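Local coordinates for protein telomerase reverse transcriptase (Candida tropicalis MYA-3404, PDB 6ZD1) that probably extends chromosome ends as a reverse transcriptase, adding simple telomeric repeats copied from a template within the RNA component of the enzyme, at residues Q9-L12 against A13-S17; R35-K38 against N39-R43. All coordinates share one frame; numbering follows the deposited sequence.

Contact 1. Residues Q9-L12 against A13-S17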
ATOM      1  N   GLN A   9     -34.534  -6.105 -15.430  1.00 91.91           N
ATOM      2  CA  GLN A   9     -34.284  -7.522 -15.663  1.00 86.05           C
ATOM      3  C   GLN A   9     -32.906  -7.929 -15.158  1.00 85.56           C
ATOM      4  O   GLN A   9     -32.744  -9.009 -14.578  1.00 88.57           O
ATOM      5  CB  GLN A   9     -34.428  -7.827 -17.155  1.00 92.07           C
ATOM      6  CG  GLN A   9     -34.180  -9.272 -17.534  1.00 97.58           C
ATOM      7  CD  GLN A   9     -34.284  -9.499 -19.030  1.00111.08           C
ATOM      8  OE1 GLN A   9     -34.369  -8.549 -19.811  1.00109.53           O
ATOM      9  NE2 GLN A   9     -34.281 -10.762 -19.440  1.00113.00           N
ATOM     10  N   GLU A  10     -31.902  -7.074 -15.360  1.00 85.29           N
ATOM     11  CA  GLU A  10     -30.540  -7.406 -14.951  1.00 82.71           C
ATOM     12  C   GLU A  10     -30.344  -7.262 -13.446  1.00 86.04           C
ATOM     13  O   GLU A  10     -29.664  -8.089 -12.827  1.00 85.32           O
ATOM     14  CB  GLU A  10     -29.539  -6.525 -15.704  1.00 87.25           C
ATOM     15  CG  GLU A  10     -29.302  -6.947 -17.150  1.00 98.12           C
ATOM     16  CD  GLU A  10     -28.859  -5.795 -18.035  1.00101.99           C
ATOM     17  OE1 GLU A  10     -29.519  -5.550 -19.067  1.00107.11           O
ATOM     18  OE2 GLU A  10     -27.856  -5.130 -17.699  1.00108.61           O
ATOM     19  N   VAL A  11     -30.931  -6.229 -12.839  1.00 79.22           N
ATOM     20  CA  VAL A  11     -30.777  -6.033 -11.400  1.00 78.10           C
ATOM     21  C   VAL A  11     -31.469  -7.153 -10.636  1.00 84.97           C
ATOM     22  O   VAL A  11     -30.915  -7.712  -9.683  1.00 91.97           O
ATOM     23  CB  VAL A  11     -31.309  -4.652 -10.978  1.00 75.26           C
ATOM     24  CG1 VAL A  11     -31.299  -4.528  -9.460  1.00 73.45           C
ATOM     25  CG2 VAL A  11     -30.479  -3.548 -11.604  1.00 71.62           C
ATOM     26  N   LEU A  12     -32.692  -7.500 -11.045  1.00 92.97           N
ATOM     27  CA  LEU A  12     -33.393  -8.606 -10.403  1.00 88.14           C
ATOM     28  C   LEU A  12     -32.651  -9.921 -10.603  1.00 90.25           C
ATOM     29  O   LEU A  12     -32.717 -10.809  -9.747  1.00 90.87           O
ATOM     30  CB  LEU A  12     -34.822  -8.696 -10.938  1.00 88.46           C
ATOM     31  CG  LEU A  12     -35.774  -9.694 -10.275  1.00103.22           C
ATOM     32  CD1 LEU A  12     -37.070  -9.012  -9.864  1.00101.74           C
ATOM     33  CD2 LEU A  12     -36.056 -10.856 -11.213  1.00108.12           C
ATOM     34  N   ALA A  13     -31.917 -10.054 -11.711  1.00 91.07           N
ATOM     35  CA  ALA A  13     -31.105 -11.245 -11.921  1.00 91.45           C
ATOM     36  C   ALA A  13     -29.885 -11.270 -11.015  1.00 93.42           C
ATOM     37  O   ALA A  13     -29.359 -12.351 -10.731  1.00 93.23           O
ATOM     38  CB  ALA A  13     -30.664 -11.335 -13.384  1.00 93.76           C
ATOM     39  N   GLU A  14     -29.438 -10.112 -10.535  1.00 94.13           N
ATOM     40  CA  GLU A  14     -28.293 -10.065  -9.638  1.00 85.23           C
ATOM     41  C   GLU A  14     -28.646 -10.515  -8.232  1.00 88.84           C
ATOM     42  O   GLU A  14     -27.742 -10.830  -7.449  1.00 95.97           O
ATOM     43  CB  GLU A  14     -27.723  -8.649  -9.583  1.00 91.29           C
ATOM     44  CG  GLU A  14     -26.281  -8.548 -10.015  1.00103.42           C
ATOM     45  CD  GLU A  14     -25.664  -7.224  -9.628  1.00 98.71           C
ATOM     46  OE1 GLU A  14     -25.507  -6.977  -8.414  1.00 99.20           O
ATOM     47  OE2 GLU A  14     -25.351  -6.427 -10.537  1.00101.32           O
ATOM     48  N   ILE A  15     -29.935 -10.569  -7.900  1.00 84.64           N
ATOM     49  CA  ILE A  15     -30.374 -10.831  -6.539  1.00 86.16           C
ATOM     50  C   ILE A  15     -30.793 -12.287  -6.347  1.00 95.04           C
ATOM     51  O   ILE A  15     -31.228 -12.667  -5.257  1.00101.48           O
ATOM     52  CB  ILE A  15     -31.502  -9.856  -6.159  1.00 87.18           C
ATOM     53  CG1 ILE A  15     -31.151  -8.454  -6.662  1.00 83.84           C
ATOM     54  CG2 ILE A  15     -31.698  -9.782  -4.665  1.00 83.72           C
ATOM     55  CD1 ILE A  15     -32.146  -7.379  -6.257  1.00 85.91           C
ATOM     56  N   VAL A  16     -30.633 -13.121  -7.374  1.00107.24           N
ATOM     57  CA  VAL A  16     -30.877 -14.563  -7.296  1.00 99.06           C
ATOM     58  C   VAL A  16     -29.906 -15.246  -8.250  1.00108.89           C
ATOM     59  O   VAL A  16     -29.731 -14.801  -9.388  1.00113.73           O
ATOM     60  CB  VAL A  16     -32.329 -14.950  -7.659  1.00 96.98           C
ATOM     61  CG1 VAL A  16     -32.472 -16.463  -7.743  1.00109.59           C
ATOM     62  CG2 VAL A  16     -33.334 -14.386  -6.658  1.00 94.04           C
ATOM     63  N   SER A  17     -29.271 -16.323  -7.794  1.00115.50           N
ATOM     64  CA  SER A  17     -28.318 -17.044  -8.635  1.00110.43           C
ATOM     65  C   SER A  17     -29.028 -17.703  -9.814  1.00109.66           C
ATOM     66  O   SER A  17     -28.754 -18.855 -10.152  1.00115.45           O
ATOM     67  CB  SER A  17     -27.561 -18.099  -7.825  1.00115.51           C
ATOM     68  OG  SER A  17     -28.265 -19.331  -7.799  1.00108.56           O
TER
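With chi1 of Ile-15 at -43°, CG1 stands beside its own backbone N and turns back over the last turn of helix 8-14, where it lies 3.1 Å from Val-11 O. The extended chi2 carries CD1 onward to 4.4 Å from Val-11 CG1, a loose i to i+4 apolar contact. The same Val-11 carbonyl takes a backbone bond from Glu-14 N (2.9 Å). Glu-14 N also makes a weak i to i+4 bond to Glu-10 O, so its N-H is shared between the two carbonyls. One residue on, Ile-15 N makes a weak bond to Leu-12 O at 3.3 Å. From the i+4 bond of Ala-13 N to Gln-9 O (3.2 Å) the pairing thus drifts toward i+3, consistent with a tightening toward 3-10 geometry, and the chain is extended by Val-16. CB of Ala-13 rests 3.3 Å from Gln-9 O on the exposed side. The side chains of Val-11 and Glu-14 touch Trp-166 and Ile-15 touches Leu-159, both on helix 158-179, while Val-11 and Leu-12 also pack on helix 36-50, so this short helix packs against both.

Contact 2. Residues R35-K38 against N39-R43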
ATOM      1  N   ARG A  35     -42.181 -10.570  -6.961  1.00104.99           N
ATOM      2  CA  ARG A  35     -42.865  -9.459  -7.607  1.00110.13           C
ATOM      3  C   ARG A  35     -42.756  -8.162  -6.829  1.00102.80           C
ATOM      4  O   ARG A  35     -42.720  -7.093  -7.442  1.00 97.86           O
ATOM      5  CB  ARG A  35     -44.356  -9.783  -7.818  1.00107.95           C
ATOM      6  CG  ARG A  35     -44.699 -10.364  -9.188  1.00108.76           C
ATOM      7  CD  ARG A  35     -43.847 -11.583  -9.508  1.00117.69           C
ATOM      8  NE  ARG A  35     -44.081 -12.100 -10.852  1.00120.97           N
ATOM      9  CZ  ARG A  35     -44.613 -13.289 -11.112  1.00117.59           C
ATOM     10  NH1 ARG A  35     -44.960 -14.095 -10.116  1.00108.83           N
ATOM     11  NH2 ARG A  35     -44.788 -13.674 -12.368  1.00121.18           N
ATOM     12  N   GLY A  36     -42.686  -8.226  -5.498  1.00 98.34           N
ATOM     13  CA  GLY A  36     -42.399  -7.031  -4.730  1.00 92.81           C
ATOM     14  C   GLY A  36     -40.995  -6.521  -4.968  1.00 95.20           C
ATOM     15  O   GLY A  36     -40.745  -5.314  -4.879  1.00 89.53           O
ATOM     16  N   ILE A  37     -40.063  -7.424  -5.286  1.00 96.13           N
ATOM     17  CA  ILE A  37     -38.700  -7.010  -5.601  1.00 92.49           C
ATOM     18  C   ILE A  37     -38.689  -6.169  -6.870  1.00 87.80           C
ATOM     19  O   ILE A  37     -38.124  -5.069  -6.904  1.00 84.50           O
ATOM     20  CB  ILE A  37     -37.781  -8.237  -5.734  1.00 95.12           C
ATOM     21  CG1 ILE A  37     -37.754  -9.017  -4.420  1.00 96.28           C
ATOM     22  CG2 ILE A  37     -36.378  -7.809  -6.143  1.00 88.87           C
ATOM     23  CD1 ILE A  37     -37.366  -8.170  -3.233  1.00 92.93           C
ATOM     24  N   LYS A  38     -39.324  -6.672  -7.930  1.00 96.91           N
ATOM     25  CA  LYS A  38     -39.381  -5.915  -9.174  1.00 89.54           C
ATOM     26  C   LYS A  38     -40.094  -4.584  -8.977  1.00 85.13           C
ATOM     27  O   LYS A  38     -39.797  -3.610  -9.678  1.00 81.71           O
ATOM     28  CB  LYS A  38     -40.074  -6.742 -10.258  1.00 88.50           C
ATOM     29  CG  LYS A  38     -40.012  -6.125 -11.645  1.00 98.25           C
ATOM     30  CD  LYS A  38     -40.710  -6.998 -12.676  1.00 95.66           C
ATOM     31  CE  LYS A  38     -40.027  -8.350 -12.800  1.00112.87           C
ATOM     32  NZ  LYS A  38     -40.697  -9.229 -13.801  1.00109.66           N
ATOM     33  N   ASN A  39     -41.012  -4.513  -8.012  1.00 87.04           N
ATOM     34  CA  ASN A  39     -41.672  -3.245  -7.723  1.00 84.39           C
ATOM     35  C   ASN A  39     -40.686  -2.235  -7.151  1.00 84.38           C
ATOM     36  O   ASN A  39     -40.714  -1.054  -7.516  1.00 81.70           O
ATOM     37  CB  ASN A  39     -42.840  -3.466  -6.762  1.00 85.96           C
ATOM     38  CG  ASN A  39     -43.746  -2.254  -6.657  1.00 84.34           C
ATOM     39  OD1 ASN A  39     -43.467  -1.316  -5.910  1.00 82.65           O
ATOM     40  ND2 ASN A  39     -44.842  -2.271  -7.404  1.00 93.03           N
ATOM     41  N   VAL A  40     -39.782  -2.689  -6.280  1.00 90.13           N
ATOM     42  CA  VAL A  40     -38.807  -1.779  -5.694  1.00 78.79           C
ATOM     43  C   VAL A  40     -37.743  -1.408  -6.717  1.00 74.92           C
ATOM     44  O   VAL A  40     -37.398  -0.231  -6.871  1.00 78.28           O
ATOM     45  CB  VAL A  40     -38.181  -2.404  -4.435  1.00 80.51           C
ATOM     46  CG1 VAL A  40     -37.097  -1.491  -3.866  1.00 76.43           C
ATOM     47  CG2 VAL A  40     -39.252  -2.681  -3.395  1.00 87.84           C
ATOM     48  N   VAL A  41     -37.223  -2.398  -7.449  1.00 76.25           N
ATOM     49  CA  VAL A  41     -36.170  -2.118  -8.422  1.00 73.93           C
ATOM     50  C   VAL A  41     -36.677  -1.153  -9.484  1.00 79.23           C
ATOM     51  O   VAL A  41     -35.951  -0.250  -9.921  1.00 70.62           O
ATOM     52  CB  VAL A  41     -35.647  -3.424  -9.046  1.00 77.30           C
ATOM     53  CG1 VAL A  41     -34.613  -3.121 -10.115  1.00 74.62           C
ATOM     54  CG2 VAL A  41     -35.054  -4.324  -7.975  1.00 79.29           C
ATOM     55  N   SER A  42     -37.943  -1.300  -9.885  1.00 73.83           N
ATOM     56  CA  SER A  42     -38.500  -0.397 -10.885  1.00 72.59           C
ATOM     57  C   SER A  42     -38.591   1.022 -10.347  1.00 71.13           C
ATOM     58  O   SER A  42     -38.257   1.981 -11.051  1.00 72.42           O
ATOM     59  CB  SER A  42     -39.879  -0.884 -11.328  1.00 75.15           C
ATOM     60  OG  SER A  42     -39.818  -2.201 -11.842  1.00 81.01           O
ATOM     61  N   ARG A  43     -39.014   1.176  -9.091  1.00 71.17           N
ATOM     62  CA  ARG A  43     -39.147   2.515  -8.530  1.00 74.46           C
ATOM     63  C   ARG A  43     -37.790   3.157  -8.275  1.00 74.04           C
ATOM     64  O   ARG A  43     -37.657   4.381  -8.387  1.00 66.36           O
ATOM     65  CB  ARG A  43     -39.970   2.462  -7.246  1.00 80.06           C
ATOM     66  CG  ARG A  43     -41.458   2.300  -7.496  1.00 82.64           C
ATOM     67  CD  ARG A  43     -42.115   1.499  -6.396  1.00 77.11           C
ATOM     68  NE  ARG A  43     -42.027   2.157  -5.100  1.00 85.75           N
ATOM     69  CZ  ARG A  43     -42.045   1.512  -3.941  1.00 77.18           C
ATOM     70  NH1 ARG A  43     -42.132   0.190  -3.921  1.00 79.07           N
ATOM     71  NH2 ARG A  43     -41.967   2.188  -2.804  1.00 78.61           N
TER
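The first turns of helix 36-50 hold this contact, with Arg-35 just ahead of the helix giving its carbonyl to the first i to i+4 bond, Asn-39 N to Arg-35 O. Val-40 N bonds Gly-36 O in the same way, and Val-41 N meets Ile-37 O at 2.9 Å. Lys-38 O is gripped twice, by Ser-42 N at 3.0 Å and by Ser-42 OG at 2.6 Å, the two donors arriving from opposite faces of its carbonyl plane. A chi1 of -57° sets OG beside the backbone N of Ser-42 and folds it back over the preceding turn. This is the familiar intrahelical serine, whose hydroxyl donates to the carbonyl four residues earlier and so has a partner within its own helix. On the buried flank Ile-37 CG2 lies 4.2 Å from Val-41 CG2, the two side chains crossing at a slant. Val-40 CG2 comes within 3.4 Å of Gly-36 O. Along the outer flank Asn-39 OD1 accepts from Arg-43 NH1 at 2.8 Å, in the plane of the amide carbonyl, though OD1 sits 25° out of the guanidinium plane. The other terminal nitrogen of the same guanidinium, Arg-43 NH2, forms a salt bridge with Asp-97.

How the contacts relate
From the N terminus the chain first runs through contact 1, at the end of helix 8-14, then through residues 18-33, which are not modelled, and into contact 2, at the start of helix 36-50. Each contact closes only a helical turn; they follow in series, neither nesting nor crossing. Their centres are about 11 Å apart, because the two successive helices pack on each other. Val-11 CG1 meets Val-41 CG1 at 3.7 Å, and Leu-12 CD1 lies 4.0 Å from Ile-37 CG2, which Ile-15 CD1 also approaches. Contact 1 joins the pair to helix 158-179, whereas contact 2 reaches the loop residues Ala-98 and Lys-139 through Val-40.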